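Local atomic coordinates of 1H-3-hydroxy-4-oxoquinoline 2,4-dioxygenase (Pseudomonas putida, PDB entry 3IBT), a protein that cleaves the heterocyclic ring of 3-hydroxy-4-oxoquinoline with dioxygen, without any cofactor, giving N-formylanthranilate and carbon monoxide on an alpha/beta-hydrolase fold. Residues H210-S213 / D219-Q222; D76-I81 / I102-Q107; A41-R46 / A253-I258. All coordinates share one frame; numbering follows the deposited sequence.

Contact 1 of 3, residues H210-S213 / D219-Q222; sequences HIYS and DYRQ
Y212 meets Y220 and R221 in a buried strand-to-helix contact: strand 207-212 and the start of helix 218-230 are the first two elements of a beta-alpha-beta unit that strand 234-238 completes. The two tyrosines slide past each other in opposite directions. Y212 CE1 approaches the edge of the Y220 ring near its plane, 4.2 Å from Y220 CD2, so this is no face-to-face stack. With CG of Y212 placed between its backbone N and carbonyl carbon (chi1 79°), the ring reaches across to the helix, and Y212 OH ends 3.5 Å from R221 CA. R221 CG lies at the edge of that same ring, 3.7 Å from Y212 OH. Y220 points back at the strand, its OH 4.2 Å from H210 CE1. Y220 OH bonds to L123 N and H210 NE2 to W121 N, both in the loop after strand 115-119, while H210 ND1 bonds to Q224 NE2, farther along helix 218-230. S213 N bonds to OD1 of D120, which probably raises the basicity of the active-site histidine. Between the two segments the contact is therefore van der Waals; the H210-Q224 bond adds a polar link from strand to helix, and the others tie both to the loop carrying D120.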
# COMPACT_ATOMS: atom_id res chain seq x y z
N HIS A 210 -4.20 10.67 -3.00
CA HIS A 210 -2.95 10.02 -3.40
C HIS A 210 -1.73 10.83 -3.01
O HIS A 210 -1.47 11.89 -3.60
CB HIS A 210 -2.92 9.81 -4.93
CG HIS A 210 -1.77 8.96 -5.39
ND1 HIS A 210 -1.07 9.19 -6.55
CD2 HIS A 210 -1.18 7.87 -4.81
CE1 HIS A 210 -0.12 8.28 -6.69
NE2 HIS A 210 -0.16 7.47 -5.65
N ILE A 211 -0.99 10.31 -2.03
CA ILE A 211 0.31 10.84 -1.61
C ILE A 211 1.42 10.11 -2.35
O ILE A 211 1.37 8.91 -2.51
CB ILE A 211 0.53 10.66 -0.09
CG1 ILE A 211 -0.54 11.42 0.70
CG2 ILE A 211 1.87 11.18 0.33
CD1 ILE A 211 -0.71 10.91 2.15
N TYR A 212 2.44 10.79 -2.82
CA TYR A 212 3.37 10.14 -3.74
C TYR A 212 4.53 11.03 -4.09
O TYR A 212 4.37 12.29 -4.22
CB TYR A 212 2.64 9.77 -5.01
CG TYR A 212 2.48 10.96 -5.92
CD1 TYR A 212 3.40 11.21 -6.92
CD2 TYR A 212 1.44 11.86 -5.75
CE1 TYR A 212 3.28 12.33 -7.75
CE2 TYR A 212 1.30 12.97 -6.60
CZ TYR A 212 2.23 13.21 -7.59
OH TYR A 212 2.14 14.30 -8.41
N SER A 213 5.71 10.42 -4.24
CA SER A 213 6.89 11.14 -4.72
C SER A 213 7.35 10.65 -6.09
O SER A 213 7.84 11.41 -6.92
CB SER A 213 8.02 10.98 -3.72
OG SER A 213 7.56 11.26 -2.40
N ASP A 219 5.54 14.96 -16.42
CA ASP A 219 4.30 14.57 -17.09
C ASP A 219 3.26 13.98 -16.12
O ASP A 219 2.06 14.38 -16.16
CB ASP A 219 4.55 13.57 -18.21
CG ASP A 219 5.24 14.18 -19.44
OD1 ASP A 219 5.26 15.45 -19.61
OD2 ASP A 219 5.76 13.35 -20.24
N TYR A 220 3.74 13.03 -15.29
CA TYR A 220 2.95 12.27 -14.32
C TYR A 220 2.36 13.17 -13.26
O TYR A 220 1.20 13.03 -12.90
CB TYR A 220 3.84 11.22 -13.64
CG TYR A 220 3.13 10.17 -12.79
CD1 TYR A 220 2.58 9.02 -13.38
CD2 TYR A 220 3.03 10.30 -11.39
CE1 TYR A 220 1.94 8.02 -12.63
CE2 TYR A 220 2.38 9.29 -10.60
CZ TYR A 220 1.85 8.16 -11.24
OH TYR A 220 1.20 7.19 -10.53
N ARG A 221 3.17 14.08 -12.73
CA ARG A 221 2.66 15.02 -11.76
C ARG A 221 1.54 15.82 -12.42
O ARG A 221 0.51 16.03 -11.81
CB ARG A 221 3.79 15.93 -11.28
CG ARG A 221 4.95 15.18 -10.60
CD ARG A 221 6.06 16.15 -10.24
NE ARG A 221 7.25 15.46 -9.80
CZ ARG A 221 8.34 15.30 -10.56
NH1 ARG A 221 8.37 15.81 -11.79
NH2 ARG A 221 9.42 14.65 -10.10
N GLN A 222 1.72 16.21 -13.68
CA GLN A 222 0.72 16.95 -14.43
C GLN A 222 -0.54 16.11 -14.72
O GLN A 222 -1.67 16.62 -14.69
CB GLN A 222 1.35 17.40 -15.73
CG GLN A 222 0.61 18.46 -16.46
CD GLN A 222 0.17 19.59 -15.57
OE1 GLN A 222 -1.01 19.85 -15.47
NE2 GLN A 222 1.12 20.28 -14.94

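Contact 2 of 3, residues D76-I81 / I102-Q107; sequences DLLAFI and IDVCEQ
L78 and V104 form the centre of this helix-helix contact, and their CA atoms, 7.6 Å apart, are the nearest pair between the two segments. The side chains slide past each other in opposite directions, with L78 CD2 lying 4.1 Å from V104 CG1. The valine divides its methyls between two leucines: CG1, held anti to the backbone N (chi1 167°), serves L78, while V104 CG2 looks toward L77, whose CD1 is 4.5 Å away. The other branch of L78 reaches Q107, an oblique approach in which L78 CD1 lies 3.5 Å from Q107 CD; the still shorter modelled distance to the amide nitrogen is doubtful at this resolution. The glutamine chain is extended beyond CG, which carries its amide across to the leucine, and Q107 OE1 makes a weak hydrogen bond to Q75 NE2, on helix 70-83 about one turn before L78.

The short axes come no closer than 11.0 Å and cross at -57°, a spacing that side chains bridge while the backbones stay apart. Farther out, D76 forms a salt bridge to R56 and E106 one to R198, and F80 meets Y13 edge-to-face. Beneath the pair lies the sheet: V104 and L77 both touch M91 of strand 89-94, and L77 also touches F25 and L27, so helices 70-83 and 97-107 are packed side by side over the adjacent strands 23-27 and 89-94.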
# COMPACT_ATOMS: atom_id res chain seq x y z
N ASP A 76 -9.10 -11.22 4.04
CA ASP A 76 -8.31 -11.09 5.26
C ASP A 76 -8.74 -9.88 6.10
O ASP A 76 -9.27 -10.02 7.22
CB ASP A 76 -6.81 -10.97 4.90
CG ASP A 76 -6.25 -12.23 4.26
OD1 ASP A 76 -7.18 -13.35 4.29
OD2 ASP A 76 -4.93 -12.16 3.83
N LEU A 77 -8.53 -8.70 5.54
CA LEU A 77 -8.81 -7.48 6.25
C LEU A 77 -10.28 -7.34 6.66
O LEU A 77 -10.57 -6.71 7.67
CB LEU A 77 -8.39 -6.28 5.39
CG LEU A 77 -7.76 -5.06 6.05
CD1 LEU A 77 -7.86 -3.97 5.04
CD2 LEU A 77 -8.43 -4.60 7.34
N LEU A 78 -11.20 -7.90 5.87
CA LEU A 78 -12.63 -7.82 6.20
C LEU A 78 -13.00 -8.73 7.40
O LEU A 78 -13.87 -8.42 8.25
CB LEU A 78 -13.47 -8.18 4.98
CG LEU A 78 -13.53 -7.17 3.83
CD1 LEU A 78 -14.30 -7.81 2.70
CD2 LEU A 78 -14.21 -5.89 4.23
N ALA A 79 -12.30 -9.86 7.48
CA ALA A 79 -12.39 -10.75 8.60
C ALA A 79 -11.62 -10.16 9.80
O ALA A 79 -11.66 -10.72 10.93
CB ALA A 79 -11.85 -12.09 8.19
N PHE A 80 -10.91 -9.03 9.57
CA PHE A 80 -10.16 -8.34 10.63
C PHE A 80 -11.08 -7.39 11.39
O PHE A 80 -11.45 -7.68 12.53
CB PHE A 80 -8.96 -7.58 10.07
CG PHE A 80 -7.71 -7.85 10.81
CD1 PHE A 80 -7.13 -9.12 10.77
CD2 PHE A 80 -7.11 -6.84 11.58
CE1 PHE A 80 -5.97 -9.40 11.46
CE2 PHE A 80 -5.94 -7.10 12.27
CZ PHE A 80 -5.37 -8.40 12.22
N ILE A 81 -11.45 -6.29 10.73
CA ILE A 81 -12.47 -5.33 11.21
C ILE A 81 -13.64 -5.95 12.03
O ILE A 81 -14.05 -5.41 13.08
CB ILE A 81 -13.04 -4.44 10.03
CG1 ILE A 81 -14.06 -5.21 9.15
CG2 ILE A 81 -11.90 -3.80 9.13
CD1 ILE A 81 -15.54 -5.20 9.66
N ILE A 102 -8.88 -0.22 -2.30
CA ILE A 102 -10.03 0.11 -3.11
C ILE A 102 -11.06 -1.02 -3.15
O ILE A 102 -12.26 -0.77 -3.23
CB ILE A 102 -9.61 0.57 -4.50
CG1 ILE A 102 -8.77 1.82 -4.33
CG2 ILE A 102 -10.81 0.96 -5.36
CD1 ILE A 102 -9.48 2.92 -3.60
N ASP A 103 -10.59 -2.25 -3.09
CA ASP A 103 -11.51 -3.39 -3.06
C ASP A 103 -12.43 -3.27 -1.84
O ASP A 103 -13.64 -3.56 -1.91
CB ASP A 103 -10.75 -4.72 -3.01
CG ASP A 103 -11.57 -5.88 -3.60
OD1 ASP A 103 -12.19 -5.68 -4.68
OD2 ASP A 103 -11.62 -6.99 -3.01
N VAL A 104 -11.86 -2.83 -0.73
CA VAL A 104 -12.62 -2.80 0.51
C VAL A 104 -13.57 -1.62 0.44
O VAL A 104 -14.72 -1.76 0.83
CB VAL A 104 -11.70 -2.77 1.72
CG1 VAL A 104 -12.47 -2.43 2.95
CG2 VAL A 104 -11.02 -4.11 1.86
N CYS A 105 -13.11 -0.50 -0.10
CA CYS A 105 -14.00 0.63 -0.30
C CYS A 105 -15.18 0.23 -1.16
O CYS A 105 -16.26 0.80 -1.04
CB CYS A 105 -13.29 1.79 -0.96
SG CYS A 105 -12.25 2.76 0.16
N GLU A 106 -14.95 -0.76 -2.02
CA GLU A 106 -15.99 -1.25 -2.92
C GLU A 106 -16.84 -2.34 -2.27
O GLU A 106 -18.03 -2.43 -2.57
CB GLU A 106 -15.40 -1.77 -4.24
CG GLU A 106 -16.43 -1.91 -5.40
CD GLU A 106 -15.96 -2.82 -6.56
OE1 GLU A 106 -14.74 -3.05 -6.67
OE2 GLU A 106 -16.80 -3.31 -7.36
N GLN A 107 -16.23 -3.15 -1.40
CA GLN A 107 -16.94 -4.27 -0.76
C GLN A 107 -17.88 -3.77 0.31
O GLN A 107 -19.06 -4.06 0.27
CB GLN A 107 -15.98 -5.35 -0.23
CG GLN A 107 -15.49 -6.37 -1.31
CD GLN A 107 -14.96 -7.70 -0.71
OE1 GLN A 107 -13.84 -8.14 -1.02
NE2 GLN A 107 -15.76 -8.34 0.15

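Contact 3 of 3, residues A41-R46 / A253-I258; sequences APLLAR and AVAQAI
L44 meets A255 and I258 of helix 251-261, reaching them from the short, weakly bonded helix 40-44. Its CB points toward the partner, yet CB and CG make no close approach to it; the touching is left to the two methyls at the tip. With CG anti to the carbonyl carbon (chi1 -56°), the fork opens over the groove between A255 and I258. CD1 goes to the far end of the isoleucine, 3.9 Å from I258 CD1. CD2 fits between the two partner residues: it is 4.0 Å from I258 CG2, 4.2 Å from A255 CB, and 4.0 Å from the carbonyl oxygen A255 O. The L44 and I258 side chains cross at about a right angle, and each branch of the leucine finds a different branch of the isoleucine.

L43 closes the neighbouring side of A255, with L43 CD1 3.9 Å and L43 CB 4.1 Å from A255 CB. The alanine methyl thus faces both leucines, and its small size is consistent with the 6.5 Å separation of the L44 and A255 CA atoms, the shortest between the segments. L40 adds to the same layer by touching V254, A255 and I258, and L24 of strand 23-27 is touched by both L44 and I258, which seats the helices on the sheet. Every side-chain group that meets across the contact is aliphatic, which implies that shape complementarity and burial of hydrocarbon hold these helices together, with no directional bond between the segments to fix their register.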
# COMPACT_ATOMS: atom_id res chain seq x y z
N ALA A 41 4.03 5.76 11.98
CA ALA A 41 3.09 5.32 12.99
C ALA A 41 3.24 6.04 14.30
O ALA A 41 2.24 6.52 14.82
CB ALA A 41 3.12 3.81 13.18
N PRO A 42 4.47 6.12 14.88
CA PRO A 42 4.52 6.79 16.19
C PRO A 42 3.99 8.22 16.14
O PRO A 42 3.50 8.70 17.14
CB PRO A 42 6.00 6.76 16.55
CG PRO A 42 6.51 5.57 15.83
CD PRO A 42 5.82 5.68 14.49
N LEU A 43 4.05 8.86 14.98
CA LEU A 43 3.51 10.19 14.83
C LEU A 43 1.98 10.16 14.90
O LEU A 43 1.38 10.92 15.66
CB LEU A 43 3.98 10.85 13.53
CG LEU A 43 5.49 10.97 13.28
CD1 LEU A 43 5.83 11.76 12.04
CD2 LEU A 43 6.19 11.58 14.50
N LEU A 44 1.34 9.27 14.13
CA LEU A 44 -0.12 9.20 14.11
C LEU A 44 -0.71 8.60 15.38
O LEU A 44 -1.94 8.53 15.51
CB LEU A 44 -0.61 8.40 12.90
CG LEU A 44 -0.19 8.81 11.49
CD1 LEU A 44 -0.53 7.72 10.46
CD2 LEU A 44 -0.81 10.13 11.10
N ALA A 45 0.13 8.15 16.32
CA ALA A 45 -0.37 7.51 17.56
C ALA A 45 -0.94 8.53 18.56
O ALA A 45 -1.49 8.17 19.62
CB ALA A 45 0.70 6.66 18.22
N ARG A 46 -0.82 9.80 18.17
CA ARG A 46 -1.27 10.92 18.96
C ARG A 46 -2.78 11.08 18.78
O ARG A 46 -3.51 11.33 19.76
CB ARG A 46 -0.51 12.16 18.43
CG ARG A 46 -0.46 13.41 19.34
CD ARG A 46 0.11 14.65 18.53
NE ARG A 46 -0.62 14.96 17.27
CZ ARG A 46 -0.44 16.05 16.50
NH1 ARG A 46 0.46 16.98 16.83
NH2 ARG A 46 -1.18 16.22 15.39
N ALA A 253 6.10 14.76 6.57
CA ALA A 253 5.20 15.26 5.53
C ALA A 253 3.95 14.38 5.43
O ALA A 253 2.82 14.88 5.55
CB ALA A 253 5.89 15.37 4.27
N VAL A 254 4.16 13.06 5.24
CA VAL A 254 3.03 12.14 5.16
C VAL A 254 2.08 12.25 6.36
O VAL A 254 0.87 12.18 6.20
CB VAL A 254 3.48 10.70 4.99
CG1 VAL A 254 2.27 9.78 4.96
CG2 VAL A 254 4.23 10.54 3.70
N ALA A 255 2.60 12.45 7.56
CA ALA A 255 1.74 12.43 8.74
C ALA A 255 0.81 13.63 8.67
O ALA A 255 -0.37 13.58 9.06
CB ALA A 255 2.56 12.46 10.01
N GLN A 256 1.33 14.72 8.13
CA GLN A 256 0.56 15.93 8.18
C GLN A 256 -0.57 15.83 7.16
O GLN A 256 -1.67 16.34 7.39
CB GLN A 256 1.45 17.14 7.93
CG GLN A 256 0.69 18.43 8.13
CD GLN A 256 0.17 18.56 9.56
OE1 GLN A 256 0.70 17.94 10.51
NE2 GLN A 256 -0.87 19.38 9.72
N ALA A 257 -0.30 15.13 6.06
CA ALA A 257 -1.25 14.96 4.96
C ALA A 257 -2.37 14.03 5.38
O ALA A 257 -3.54 14.30 5.05
CB ALA A 257 -0.55 14.41 3.75
N ILE A 258 -2.00 12.94 6.07
CA ILE A 258 -2.96 11.97 6.60
C ILE A 258 -3.83 12.71 7.61
O ILE A 258 -5.04 12.71 7.51
CB ILE A 258 -2.28 10.75 7.24
CG1 ILE A 258 -1.60 9.90 6.17
CG2 ILE A 258 -3.30 9.90 8.00
CD1 ILE A 258 -0.72 8.84 6.71

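Overall arrangement
The three contacts join helices and strands around one central sheet. Contact 3 pairs elements from near the two ends of the chain, and the loop it closes encloses contact 2 and then contact 1, which follow in series. Contacts 1 and 3 have centres 20 Å apart but touch through I211 of strand 207-212: its CD1 lies 3.9 Å from A257 CB, while Y212 faces helix 218-230. That strand is thus covered by helices on both faces, as expected of an alpha/beta hydrolase. Contact 2 stands apart, 26 Å from contact 1 and 23 Å from contact 3 between centres; it and contact 3 use strand 23-27 from opposite faces, contact 2 through F25 and L27, contact 3 through L24. Contact 1 alone borders D120.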